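PDB 2YZK: orotate phosphoribosyltransferase from Aeropyrum pernix, which probably catalyses the transfer of a ribosyl phosphate group from 5-phosphoribose 1-diphosphate to orotate, giving orotidine 5'-phosphate and diphosphate in pyrimidine biosynthesis. Local coordinates for residues 1-7 / 169-173; 83-88 / 99-105; 113-117 / 140-145; 126-130 / 155-159. All coordinates share one frame; numbering follows the deposited sequence.

Interaction 1: residues 1-7 / 169-173; sequences MLAKVLK and ILEKL
Two terminal helices of the chain meet here: Ala-3 and Leu-6 of helix 2-9 pack against Ile-169 and Lys-172 of helix 166-172 and Leu-173 just after it. The contact is carried by side-chain packing. The backbones approach most closely at Ala-3 and Ile-169, whose CA atoms are 5.2 Å apart. The small Ala-3 side chain permits this. Ala-3 CB lies 3.9 Å from Lys-172 CB, and CG2 of Ile-169 and CD2 of Leu-173 flank it at longer range.

A tight carbon contact lies deeper. Leu-6 CD1 meets Ile-169 CD1 at 3.5 Å, closer than usual for two methyls, and the side chains are roughly perpendicular. The first torsion of Ile-169 (chi1 -68°) sets CG1 beside the backbone N, with CG2 anti to it. Both branches therefore reach the same methyl, and Ile-169 CG2 lies 4.0 Å from Leu-6 CD1. Val-12 of strand 12-14 packs on both Leu-6 and Leu-173.

The outer edges are more exposed. Lys-7 and Leu-173 run antiparallel side by side, with Lys-7 CD 3.9 Å from Leu-173 CD2. At the other end is Met-1, modelled as selenomethionine. Its chain is bent at chi2 and chi3, and Met-1 SE lies 3.5 Å from Lys-172 NZ. Lys-172 CG is 3.9 Å from Met-1 SE.

This is plain helix-to-helix packing that brings the two ends of the chain together. It is consistent with the hood of type I phosphoribosyltransferases, the part of the fold outside the parallel-sheet core.

Interaction 2: residues 83-88 / 99-105; sequences PLGYVR and QVEGDPP
Backbone hydrogen bonds join Tyr-86 and Glu-101 as an antiparallel hydrogen-bonded pair, a single bridge. Tyr-86 N gives to Glu-101 O at 3.0 Å, and Glu-101 N gives to Tyr-86 O at 2.9 Å. Gly-85 CA makes a CA-H...O contact with Glu-101 O.

One CH-pi contact joins the same residues. Glu-101 CB sits over the centre of the Tyr-86 ring, 3.7 Å from the centroid and 11° off the normal.

The link closes the base of residues 89-98, which probably correspond to the flexible active-site loop of type I phosphoribosyltransferases. Arg-88, just before that loop, is predicted to bind 5-phosphoribose 1-diphosphate.

Charge follows. Arg-88 NE makes a salt bridge with Glu-101 OE2 at 3.2 Å, using the oxygen's syn lone pair; OE2 lies 22° out of the guanidinium plane. A bend at chi3 (72°) turns the arginine toward the carboxylate. The other oxygen, OE1, forms a salt bridge with Arg-32 of the second subunit, so two arginines hold the carboxylate. Water 2 joins Arg-88 N, Gln-99 O and Glu-101 OE2.

Apolar contacts fill the far end. Pro-83 CB rests on Pro-104 CB at 3.9 Å, and Pro-104 CD lies 4.0 Å from Gly-85 CA.

Interaction 3: residues 113-117 / 140-145; sequences DDVAT and LVLVDR
Ala-116 and Val-143 lie in the tightly bonded part of this contact, where two chain segments run parallel. Ala-116 N donates to Val-143 O at 2.9 Å, and Arg-145 N donates to Ala-116 O at 3.0 Å. Asp-113 N reaches Leu-140 O at 3.0 Å. Asp-114 O is gripped twice. Val-143 N meets it almost head-on, whereas Leu-142 N comes from 33° outside the carbonyl plane. Both segments turn a corner here, at Asp-114 and Leu-142, and the shared carbonyl bridges the two bends.

On the face that carries Ala-116 and Val-141, Ala-116 CB packs on Val-141 CG2, and Val-141 CG1 lies 3.9 Å from Asp-113 CB. Ile-122 of helix 120-131 adds to this buried side.

Residues 113-117 belong to the signature loop of the phosphoribosyltransferase family, which follows the central strand 108-113. They are predicted to bind 5-phosphoribose 1-diphosphate in a site shared between the two subunits. Thr-117 and Arg-145 are also predicted to bind orotate.

The side chains at the Thr-117 and Arg-145 end are looser and partly exposed, although the backbone bond from Arg-145 N holds. Thr-117 CG2 touches Arg-145 CD at 3.7 Å, and Val-115 CG1 touches Arg-145 CG. Arg-145 NE forms a salt bridge with Glu-147. Asp-144 OD1 takes a hydrogen bond from Gly-146 N. Water 3 bridges Asp-144 OD1 to Thr-117 O, giving to the latter at 2.7 Å.

Interaction 4: residues 126-130 / 155-159; sequences IEVLR and RMGVR
A single backbone oxygen, Met-156 O, takes both terminal nitrogens of the Arg-130 guanidinium. The bond from NH1 is the strong one, at 2.8 Å and 157°, and the oxygen lies close to the guanidinium plane. NH2 adds a weak bond to Met-156 O at 3.2 Å and another weak one to Gly-157 O at 3.3 Å. The arginine chain is extended from CG to NE, which carries the group from helix 120-131 to this loop. NH2 also bonds to Val-136 O, so several carbonyls fix the rotation of the flat group.

Gly-157 is the C-prime residue of a Schellman motif that ends helix 149-154. It has positive phi (65°). Arg-130 thus bonds to carbonyls just beyond the end of that helix.

The apolar part lies alongside. Met-156, modelled as selenomethionine, bends at chi3 and brings CE to 3.3 Å from Ile-126 CG2, tighter than usual packing. Ile-126 CG2 also lies over one face of the Arg-130 guanidinium, offset toward its rim. Ile-126 CG2 meets Val-158 CG2 tip to tip at 4.0 Å. Val-158 CG2 in turn is 3.4 Å from Arg-130 NH2.

Inward, Ile-126 packs on Val-111 of strand 108-113 and Val-136 of strand 135-141. Val-158 packs on Ala-139 of strand 135-141. The contact therefore joins helix 120-131 to the loop leading into edge strand 159-162, along one side of the parallel sheet.

In the fold
Interaction 1 joins the two ends of the chain, and the other three are nested between its segments. Interaction 2 closes first. Interactions 3 and 4 then alternate along the chain, since helix 120-131 follows strand 115-116 and precedes strand 135-141. Interaction 3 is central, its centre about 4 Å from that of the chain. It touches interaction 1, with Ile-169 packing on Val-143. Interactions 2 and 4 touch through Val-87 and Val-100 against helix 120-131. The centres of interactions 1 and 2 are about 32 Å apart, on opposite sides of the chain's centre; those of 2 and 3 are about 20 Å apart. In the predicted shared site, Arg-88 probably works with residues 113-117 of the other subunit.

Interaction 1: residues 1-7 / 169-173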
loop_
_atom_site.group_PDB
_atom_site.type_symbol
_atom_site.label_atom_id
_atom_site.label_comp_id
_atom_site.label_asym_id
_atom_site.label_seq_id
_atom_site.Cartn_x
_atom_site.Cartn_y
_atom_site.Cartn_z
HETATM N N MSE A 1 -17.912 5.800 14.406
HETATM C CA MSE A 1 -17.179 5.758 15.704
HETATM C C MSE A 1 -16.032 4.755 15.642
HETATM O O MSE A 1 -16.214 3.568 15.919
HETATM C CB MSE A 1 -18.135 5.373 16.838
HETATM C CG MSE A 1 -17.509 5.384 18.231
HETATM SE SE MSE A 1 -17.136 7.044 18.853
HETATM C CE MSE A 1 -15.416 7.227 18.358
ATOM N N LEU A 2 -14.851 5.242 15.274
ATOM C CA LEU A 2 -13.667 4.397 15.180
ATOM C C LEU A 2 -13.358 3.676 16.486
ATOM O O LEU A 2 -13.071 2.481 16.483
ATOM C CB LEU A 2 -12.450 5.230 14.781
ATOM C CG LEU A 2 -12.175 5.428 13.293
ATOM C CD1 LEU A 2 -10.990 6.363 13.118
ATOM C CD2 LEU A 2 -11.895 4.081 12.647
ATOM N N ALA A 3 -13.413 4.413 17.592
ATOM C CA ALA A 3 -13.119 3.875 18.920
ATOM C C ALA A 3 -13.538 2.419 19.117
ATOM O O ALA A 3 -12.728 1.585 19.516
ATOM C CB ALA A 3 -13.768 4.751 19.988
ATOM N N LYS A 4 -14.802 2.117 18.838
ATOM C CA LYS A 4 -15.307 0.760 18.998
ATOM C C LYS A 4 -14.561 -0.233 18.111
ATOM O O LYS A 4 -14.084 -1.265 18.586
ATOM C CB LYS A 4 -16.804 0.714 18.681
ATOM C CG LYS A 4 -17.660 1.573 19.600
ATOM C CD LYS A 4 -19.139 1.430 19.273
ATOM C CE LYS A 4 -19.992 2.322 20.163
ATOM N NZ LYS A 4 -19.812 1.999 21.608
ATOM N N VAL A 5 -14.461 0.088 16.823
ATOM C CA VAL A 5 -13.776 -0.770 15.859
ATOM C C VAL A 5 -12.299 -0.928 16.208
ATOM O O VAL A 5 -11.730 -2.011 16.068
ATOM C CB VAL A 5 -13.880 -0.192 14.433
ATOM C CG1 VAL A 5 -13.211 -1.123 13.448
ATOM C CG2 VAL A 5 -15.340 0.020 14.062
ATOM N N LEU A 6 -11.685 0.159 16.663
ATOM C CA LEU A 6 -10.278 0.141 17.029
ATOM C C LEU A 6 -10.026 -0.822 18.180
ATOM O O LEU A 6 -9.079 -1.606 18.148
ATOM C CB LEU A 6 -9.816 1.549 17.415
ATOM C CG LEU A 6 -9.792 2.575 16.278
ATOM C CD1 LEU A 6 -9.433 3.951 16.821
ATOM C CD2 LEU A 6 -8.783 2.139 15.226
ATOM N N LYS A 7 -10.884 -0.764 19.194
ATOM C CA LYS A 7 -10.746 -1.635 20.355
ATOM C C LYS A 7 -10.913 -3.093 19.934
ATOM O O LYS A 7 -10.141 -3.961 20.350
ATOM C CB LYS A 7 -11.793 -1.275 21.415
ATOM C CG LYS A 7 -11.632 -2.034 22.727
ATOM C CD LYS A 7 -12.757 -1.723 23.712
ATOM C CE LYS A 7 -14.108 -2.197 23.196
ATOM N NZ LYS A 7 -15.187 -2.029 24.211
ATOM N N ILE A 169 -10.594 9.317 21.164
ATOM C CA ILE A 169 -10.678 7.860 21.203
ATOM C C ILE A 169 -10.440 7.319 22.612
ATOM O O ILE A 169 -11.157 6.430 23.060
ATOM C CB ILE A 169 -9.656 7.208 20.243
ATOM C CG1 ILE A 169 -10.043 7.509 18.794
ATOM C CG2 ILE A 169 -9.597 5.699 20.470
ATOM C CD1 ILE A 169 -8.944 7.247 17.766
ATOM N N LEU A 170 -9.445 7.856 23.309
ATOM C CA LEU A 170 -9.152 7.377 24.656
ATOM C C LEU A 170 -10.284 7.707 25.625
ATOM O O LEU A 170 -10.608 6.910 26.505
ATOM C CB LEU A 170 -7.826 7.956 25.162
ATOM C CG LEU A 170 -6.579 7.508 24.388
ATOM C CD1 LEU A 170 -5.329 8.053 25.068
ATOM C CD2 LEU A 170 -6.517 5.982 24.322
ATOM N N GLU A 171 -10.886 8.880 25.459
ATOM C CA GLU A 171 -11.997 9.287 26.311
ATOM C C GLU A 171 -13.180 8.340 26.114
ATOM O O GLU A 171 -13.783 7.867 27.080
ATOM C CB GLU A 171 -12.420 10.722 25.982
ATOM C CG GLU A 171 -13.852 11.045 26.382
ATOM C CD GLU A 171 -14.262 12.461 26.021
ATOM O OE1 GLU A 171 -13.933 13.392 26.788
ATOM O OE2 GLU A 171 -14.906 12.642 24.963
ATOM N N LYS A 172 -13.507 8.059 24.855
ATOM C CA LYS A 172 -14.617 7.166 24.533
ATOM C C LYS A 172 -14.428 5.769 25.109
ATOM O O LYS A 172 -15.397 5.111 25.496
ATOM C CB LYS A 172 -14.799 7.063 23.015
ATOM C CG LYS A 172 -15.897 7.947 22.450
ATOM C CD LYS A 172 -15.560 9.422 22.566
ATOM C CE LYS A 172 -16.745 10.282 22.143
ATOM N NZ LYS A 172 -17.239 9.918 20.785
ATOM N N LEU A 173 -13.180 5.316 25.169
ATOM C CA LEU A 173 -12.889 3.990 25.689
ATOM C C LEU A 173 -12.699 3.981 27.205
ATOM O O LEU A 173 -12.426 2.934 27.790
ATOM C CB LEU A 173 -11.648 3.418 24.990
ATOM C CG LEU A 173 -11.812 3.215 23.476
ATOM C CD1 LEU A 173 -10.494 2.781 22.843
ATOM C CD2 LEU A 173 -12.891 2.174 23.226
#

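Interaction 2: residues 83-88 / 99-105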
loop_
_atom_site.group_PDB
_atom_site.type_symbol
_atom_site.label_atom_id
_atom_site.label_comp_id
_atom_site.label_asym_id
_atom_site.label_seq_id
_atom_site.Cartn_x
_atom_site.Cartn_y
_atom_site.Cartn_z
ATOM N N PRO A 83 -6.787 8.154 -9.912
ATOM C CA PRO A 83 -5.373 7.794 -10.025
ATOM C C PRO A 83 -4.768 7.709 -8.623
ATOM O O PRO A 83 -5.206 8.408 -7.705
ATOM C CB PRO A 83 -4.779 8.963 -10.808
ATOM C CG PRO A 83 -5.911 9.431 -11.643
ATOM C CD PRO A 83 -7.086 9.361 -10.705
ATOM N N LEU A 84 -3.772 6.843 -8.461
ATOM C CA LEU A 84 -3.099 6.698 -7.182
ATOM C C LEU A 84 -1.626 7.032 -7.350
ATOM O O LEU A 84 -1.035 6.811 -8.406
ATOM C CB LEU A 84 -3.222 5.261 -6.650
ATOM C CG LEU A 84 -2.331 4.938 -5.444
ATOM C CD1 LEU A 84 -2.846 5.673 -4.197
ATOM C CD2 LEU A 84 -2.314 3.425 -5.207
ATOM N N GLY A 85 -1.046 7.586 -6.296
ATOM C CA GLY A 85 0.367 7.898 -6.299
ATOM C C GLY A 85 0.800 7.762 -4.856
ATOM O O GLY A 85 -0.046 7.670 -3.962
ATOM N N TYR A 86 2.103 7.717 -4.613
ATOM C CA TYR A 86 2.585 7.627 -3.243
ATOM C C TYR A 86 4.038 8.007 -3.131
ATOM O O TYR A 86 4.800 7.939 -4.103
ATOM C CB TYR A 86 2.337 6.229 -2.649
ATOM C CG TYR A 86 3.055 5.070 -3.307
ATOM C CD1 TYR A 86 4.313 4.660 -2.867
ATOM C CD2 TYR A 86 2.435 4.327 -4.314
ATOM C CE1 TYR A 86 4.930 3.529 -3.404
ATOM C CE2 TYR A 86 3.045 3.199 -4.859
ATOM C CZ TYR A 86 4.290 2.804 -4.396
ATOM O OH TYR A 86 4.878 1.668 -4.905
ATOM N N VAL A 87 4.408 8.437 -1.934
ATOM C CA VAL A 87 5.770 8.851 -1.661
ATOM C C VAL A 87 6.292 8.055 -0.482
ATOM O O VAL A 87 5.629 7.955 0.549
ATOM C CB VAL A 87 5.819 10.358 -1.337
ATOM C CG1 VAL A 87 7.236 10.772 -0.944
ATOM C CG2 VAL A 87 5.356 11.148 -2.539
ATOM N N ARG A 88 7.480 7.487 -0.643
ATOM C CA ARG A 88 8.083 6.701 0.417
ATOM C C ARG A 88 9.316 7.381 0.984
ATOM O O ARG A 88 10.036 8.075 0.267
ATOM C CB ARG A 88 8.478 5.315 -0.098
ATOM C CG ARG A 88 9.648 5.324 -1.060
ATOM C CD ARG A 88 10.316 3.959 -1.134
ATOM N NE ARG A 88 9.516 2.969 -1.851
ATOM C CZ ARG A 88 9.825 1.676 -1.920
ATOM N NH1 ARG A 88 10.910 1.215 -1.311
ATOM N NH2 ARG A 88 9.059 0.844 -2.608
ATOM N N GLN A 99 10.526 10.680 -5.737
ATOM C CA GLN A 99 9.592 10.662 -6.845
ATOM C C GLN A 99 8.211 10.300 -6.347
ATOM O O GLN A 99 8.062 9.723 -5.273
ATOM C CB GLN A 99 10.037 9.641 -7.892
ATOM C CG GLN A 99 10.068 8.219 -7.370
ATOM C CD GLN A 99 10.458 7.217 -8.439
ATOM O OE1 GLN A 99 9.821 7.136 -9.491
ATOM N NE2 GLN A 99 11.506 6.445 -8.174
ATOM N N VAL A 100 7.201 10.669 -7.124
ATOM C CA VAL A 100 5.827 10.341 -6.780
ATOM C C VAL A 100 5.552 9.045 -7.540
ATOM O O VAL A 100 5.251 9.053 -8.736
ATOM C CB VAL A 100 4.858 11.453 -7.224
ATOM C CG1 VAL A 100 3.427 11.110 -6.809
ATOM C CG2 VAL A 100 5.284 12.773 -6.602
ATOM N N GLU A 101 5.695 7.926 -6.838
ATOM C CA GLU A 101 5.488 6.618 -7.438
ATOM C C GLU A 101 4.062 6.501 -7.956
ATOM O O GLU A 101 3.117 6.935 -7.307
ATOM C CB GLU A 101 5.818 5.526 -6.416
ATOM C CG GLU A 101 7.298 5.557 -6.017
ATOM C CD GLU A 101 7.685 4.524 -4.979
ATOM O OE1 GLU A 101 7.652 3.311 -5.288
ATOM O OE2 GLU A 101 8.035 4.928 -3.848
ATOM N N GLY A 102 3.922 5.929 -9.146
ATOM C CA GLY A 102 2.612 5.799 -9.755
ATOM C C GLY A 102 2.472 6.824 -10.872
ATOM O O GLY A 102 1.742 6.615 -11.841
ATOM N N ASP A 103 3.185 7.939 -10.721
ATOM C CA ASP A 103 3.182 9.024 -11.701
ATOM C C ASP A 103 1.792 9.466 -12.173
ATOM O O ASP A 103 1.498 9.493 -13.369
ATOM C CB ASP A 103 4.051 8.632 -12.904
ATOM C CG ASP A 103 4.210 9.764 -13.904
ATOM O OD1 ASP A 103 4.455 10.911 -13.471
ATOM O OD2 ASP A 103 4.103 9.502 -15.123
ATOM N N PRO A 104 0.907 9.807 -11.231
ATOM C CA PRO A 104 -0.423 10.244 -11.660
ATOM C C PRO A 104 -0.286 11.596 -12.368
ATOM O O PRO A 104 0.697 12.303 -12.173
ATOM C CB PRO A 104 -1.192 10.338 -10.341
ATOM C CG PRO A 104 -0.115 10.679 -9.343
ATOM C CD PRO A 104 1.005 9.761 -9.761
ATOM N N PRO A 105 -1.260 11.963 -13.213
ATOM C CA PRO A 105 -1.199 13.246 -13.927
ATOM C C PRO A 105 -1.091 14.448 -12.984
ATOM O O PRO A 105 -1.652 14.438 -11.886
ATOM C CB PRO A 105 -2.500 13.255 -14.722
ATOM C CG PRO A 105 -2.704 11.795 -15.023
ATOM C CD PRO A 105 -2.396 11.153 -13.688
HETATM O O HOH W 1 7.132 0.832 -4.042
HETATM O O HOH W 2 8.465 7.594 -3.320
#

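Interaction 3: residues 113-117 / 140-145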
loop_
_atom_site.group_PDB
_atom_site.type_symbol
_atom_site.label_atom_id
_atom_site.label_comp_id
_atom_site.label_asym_id
_atom_site.label_seq_id
_atom_site.Cartn_x
_atom_site.Cartn_y
_atom_site.Cartn_z
ATOM N N ASP A 113 -2.543 9.488 5.138
ATOM C CA ASP A 113 -1.674 8.723 6.028
ATOM C C ASP A 113 -2.577 8.136 7.101
ATOM O O ASP A 113 -3.664 8.659 7.346
ATOM C CB ASP A 113 -0.606 9.617 6.667
ATOM C CG ASP A 113 0.632 8.834 7.088
ATOM O OD1 ASP A 113 0.613 7.588 7.000
ATOM O OD2 ASP A 113 1.627 9.464 7.503
ATOM N N ASP A 114 -2.154 7.049 7.743
ATOM C CA ASP A 114 -3.018 6.472 8.754
ATOM C C ASP A 114 -3.048 7.274 10.048
ATOM O O ASP A 114 -4.124 7.602 10.541
ATOM C CB ASP A 114 -2.669 4.988 9.004
ATOM C CG ASP A 114 -1.238 4.764 9.479
ATOM O OD1 ASP A 114 -0.389 5.678 9.397
ATOM O OD2 ASP A 114 -0.966 3.627 9.925
ATOM N N VAL A 115 -1.878 7.634 10.565
ATOM C CA VAL A 115 -1.793 8.388 11.814
ATOM C C VAL A 115 -0.859 9.593 11.714
ATOM O O VAL A 115 0.274 9.473 11.239
ATOM C CB VAL A 115 -1.293 7.474 12.969
ATOM C CG1 VAL A 115 -1.167 8.269 14.255
ATOM C CG2 VAL A 115 -2.245 6.313 13.159
ATOM N N ALA A 116 -1.338 10.751 12.160
ATOM C CA ALA A 116 -0.528 11.963 12.145
ATOM C C ALA A 116 0.141 12.092 13.511
ATOM O O ALA A 116 -0.533 12.142 14.542
ATOM C CB ALA A 116 -1.402 13.189 11.868
ATOM N N THR A 117 1.468 12.123 13.513
ATOM C CA THR A 117 2.220 12.251 14.750
ATOM C C THR A 117 2.784 13.666 14.820
ATOM O O THR A 117 2.094 14.583 15.255
ATOM C CB THR A 117 3.358 11.204 14.820
ATOM O OG1 THR A 117 4.249 11.378 13.713
ATOM C CG2 THR A 117 2.783 9.794 14.771
ATOM N N LEU A 140 -5.167 14.038 4.835
ATOM C CA LEU A 140 -6.226 13.289 5.483
ATOM C C LEU A 140 -5.669 12.077 6.219
ATOM O O LEU A 140 -4.897 11.310 5.655
ATOM C CB LEU A 140 -7.230 12.855 4.407
ATOM C CG LEU A 140 -8.294 11.816 4.741
ATOM C CD1 LEU A 140 -9.252 12.389 5.762
ATOM C CD2 LEU A 140 -9.027 11.417 3.460
ATOM N N VAL A 141 -6.055 11.923 7.483
ATOM C CA VAL A 141 -5.603 10.791 8.284
ATOM C C VAL A 141 -6.769 10.210 9.078
ATOM O O VAL A 141 -7.810 10.847 9.230
ATOM C CB VAL A 141 -4.481 11.184 9.284
ATOM C CG1 VAL A 141 -3.305 11.797 8.540
ATOM C CG2 VAL A 141 -5.015 12.154 10.328
ATOM N N LEU A 142 -6.587 8.991 9.568
ATOM C CA LEU A 142 -7.612 8.329 10.362
ATOM C C LEU A 142 -7.564 8.871 11.782
ATOM O O LEU A 142 -8.592 9.242 12.355
ATOM C CB LEU A 142 -7.374 6.817 10.391
ATOM C CG LEU A 142 -7.822 6.033 9.161
ATOM C CD1 LEU A 142 -7.258 4.619 9.234
ATOM C CD2 LEU A 142 -9.350 6.014 9.092
ATOM N N VAL A 143 -6.360 8.924 12.337
ATOM C CA VAL A 143 -6.168 9.407 13.696
ATOM C C VAL A 143 -5.073 10.456 13.823
ATOM O O VAL A 143 -3.952 10.273 13.346
ATOM C CB VAL A 143 -5.829 8.240 14.660
ATOM C CG1 VAL A 143 -5.501 8.784 16.047
ATOM C CG2 VAL A 143 -7.002 7.278 14.742
ATOM N N ASP A 144 -5.409 11.569 14.464
ATOM C CA ASP A 144 -4.434 12.626 14.692
ATOM C C ASP A 144 -4.079 12.541 16.173
ATOM O O ASP A 144 -4.958 12.620 17.030
ATOM C CB ASP A 144 -5.036 13.994 14.354
ATOM C CG ASP A 144 -4.101 15.151 14.684
ATOM O OD1 ASP A 144 -2.892 14.909 14.892
ATOM O OD2 ASP A 144 -4.576 16.309 14.723
ATOM N N ARG A 145 -2.798 12.355 16.475
ATOM C CA ARG A 145 -2.383 12.257 17.863
ATOM C C ARG A 145 -2.575 13.585 18.584
ATOM O O ARG A 145 -2.596 13.631 19.814
ATOM C CB ARG A 145 -0.920 11.824 17.958
ATOM C CG ARG A 145 -0.655 10.389 17.515
ATOM C CD ARG A 145 0.759 9.982 17.899
ATOM N NE ARG A 145 0.944 10.106 19.343
ATOM C CZ ARG A 145 0.643 9.156 20.223
ATOM N NH1 ARG A 145 0.155 7.993 19.813
ATOM N NH2 ARG A 145 0.802 9.381 21.520
HETATM O O HOH W 3 -0.364 15.505 15.809
#

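Interaction 4: residues 126-130 / 155-159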
loop_
_atom_site.group_PDB
_atom_site.type_symbol
_atom_site.label_atom_id
_atom_site.label_comp_id
_atom_site.label_asym_id
_atom_site.label_seq_id
_atom_site.Cartn_x
_atom_site.Cartn_y
_atom_site.Cartn_z
ATOM N N ILE A 126 4.579 16.268 1.054
ATOM C CA ILE A 126 4.067 17.489 0.444
ATOM C C ILE A 126 5.172 18.180 -0.354
ATOM O O ILE A 126 4.939 18.665 -1.463
ATOM C CB ILE A 126 3.547 18.479 1.507
ATOM C CG1 ILE A 126 2.421 17.836 2.321
ATOM C CG2 ILE A 126 3.054 19.752 0.829
ATOM C CD1 ILE A 126 1.094 17.685 1.577
ATOM N N GLU A 127 6.375 18.228 0.207
ATOM C CA GLU A 127 7.484 18.869 -0.493
ATOM C C GLU A 127 7.808 18.151 -1.803
ATOM O O GLU A 127 8.061 18.793 -2.823
ATOM C CB GLU A 127 8.717 18.943 0.413
ATOM C CG GLU A 127 8.510 19.857 1.618
ATOM C CD GLU A 127 9.760 20.034 2.461
ATOM O OE1 GLU A 127 10.344 19.012 2.886
ATOM O OE2 GLU A 127 10.158 21.196 2.706
ATOM N N VAL A 128 7.787 16.821 -1.781
ATOM C CA VAL A 128 8.060 16.043 -2.985
ATOM C C VAL A 128 6.977 16.312 -4.032
ATOM O O VAL A 128 7.270 16.520 -5.207
ATOM C CB VAL A 128 8.109 14.533 -2.663
ATOM C CG1 VAL A 128 8.252 13.721 -3.940
ATOM C CG2 VAL A 128 9.278 14.250 -1.737
ATOM N N LEU A 129 5.721 16.317 -3.603
ATOM C CA LEU A 129 4.625 16.580 -4.527
ATOM C C LEU A 129 4.718 17.967 -5.165
ATOM O O LEU A 129 4.601 18.101 -6.384
ATOM C CB LEU A 129 3.291 16.445 -3.794
ATOM C CG LEU A 129 2.895 15.014 -3.446
ATOM C CD1 LEU A 129 1.788 15.027 -2.407
ATOM C CD2 LEU A 129 2.444 14.301 -4.710
ATOM N N ARG A 130 4.936 18.992 -4.342
ATOM C CA ARG A 130 5.009 20.362 -4.845
ATOM C C ARG A 130 6.180 20.593 -5.789
ATOM O O ARG A 130 6.089 21.402 -6.720
ATOM C CB ARG A 130 5.067 21.351 -3.678
ATOM C CG ARG A 130 3.741 21.461 -2.950
ATOM C CD ARG A 130 3.758 22.501 -1.857
ATOM N NE ARG A 130 2.435 22.649 -1.260
ATOM C CZ ARG A 130 2.195 23.244 -0.098
ATOM N NH1 ARG A 130 3.193 23.755 0.613
ATOM N NH2 ARG A 130 0.952 23.315 0.360
ATOM N N ARG A 155 1.587 25.713 8.838
ATOM C CA ARG A 155 2.657 26.655 8.531
ATOM C C ARG A 155 3.217 26.502 7.124
ATOM O O ARG A 155 3.991 27.344 6.670
ATOM C CB ARG A 155 3.785 26.545 9.563
ATOM C CG ARG A 155 3.434 27.169 10.909
ATOM C CD ARG A 155 4.658 27.334 11.800
ATOM N NE ARG A 155 5.144 26.069 12.347
ATOM C CZ ARG A 155 4.482 25.332 13.235
ATOM N NH1 ARG A 155 3.298 25.731 13.681
ATOM N NH2 ARG A 155 5.008 24.200 13.684
HETATM N N MSE A 156 2.842 25.429 6.433
HETATM C CA MSE A 156 3.304 25.239 5.064
HETATM C C MSE A 156 2.107 25.153 4.119
HETATM O O MSE A 156 2.159 24.502 3.079
HETATM C CB MSE A 156 4.207 24.002 4.936
HETATM C CG MSE A 156 3.565 22.657 5.198
HETATM SE SE MSE A 156 4.807 21.323 5.074
HETATM C CE MSE A 156 4.822 21.035 3.297
ATOM N N GLY A 157 1.026 25.825 4.508
ATOM C CA GLY A 157 -0.171 25.872 3.685
ATOM C C GLY A 157 -0.917 24.569 3.461
ATOM O O GLY A 157 -1.471 24.341 2.385
ATOM N N VAL A 158 -0.944 23.717 4.476
ATOM C CA VAL A 158 -1.650 22.446 4.368
ATOM C C VAL A 158 -2.615 22.274 5.542
ATOM O O VAL A 158 -2.244 22.465 6.701
ATOM C CB VAL A 158 -0.657 21.265 4.335
ATOM C CG1 VAL A 158 -1.423 19.943 4.324
ATOM C CG2 VAL A 158 0.238 21.374 3.098
ATOM N N ARG A 159 -3.862 21.937 5.225
ATOM C CA ARG A 159 -4.894 21.739 6.237
ATOM C C ARG A 159 -5.005 20.258 6.572
ATOM O O ARG A 159 -5.316 19.445 5.703
ATOM C CB ARG A 159 -6.249 22.240 5.722
ATOM C CG ARG A 159 -7.384 22.065 6.722
ATOM C CD ARG A 159 -8.758 22.263 6.086
ATOM N NE ARG A 159 -8.968 21.324 4.988
ATOM C CZ ARG A 159 -10.156 20.860 4.609
ATOM N NH1 ARG A 159 -11.256 21.248 5.240
ATOM N NH2 ARG A 159 -10.241 20.007 3.595
#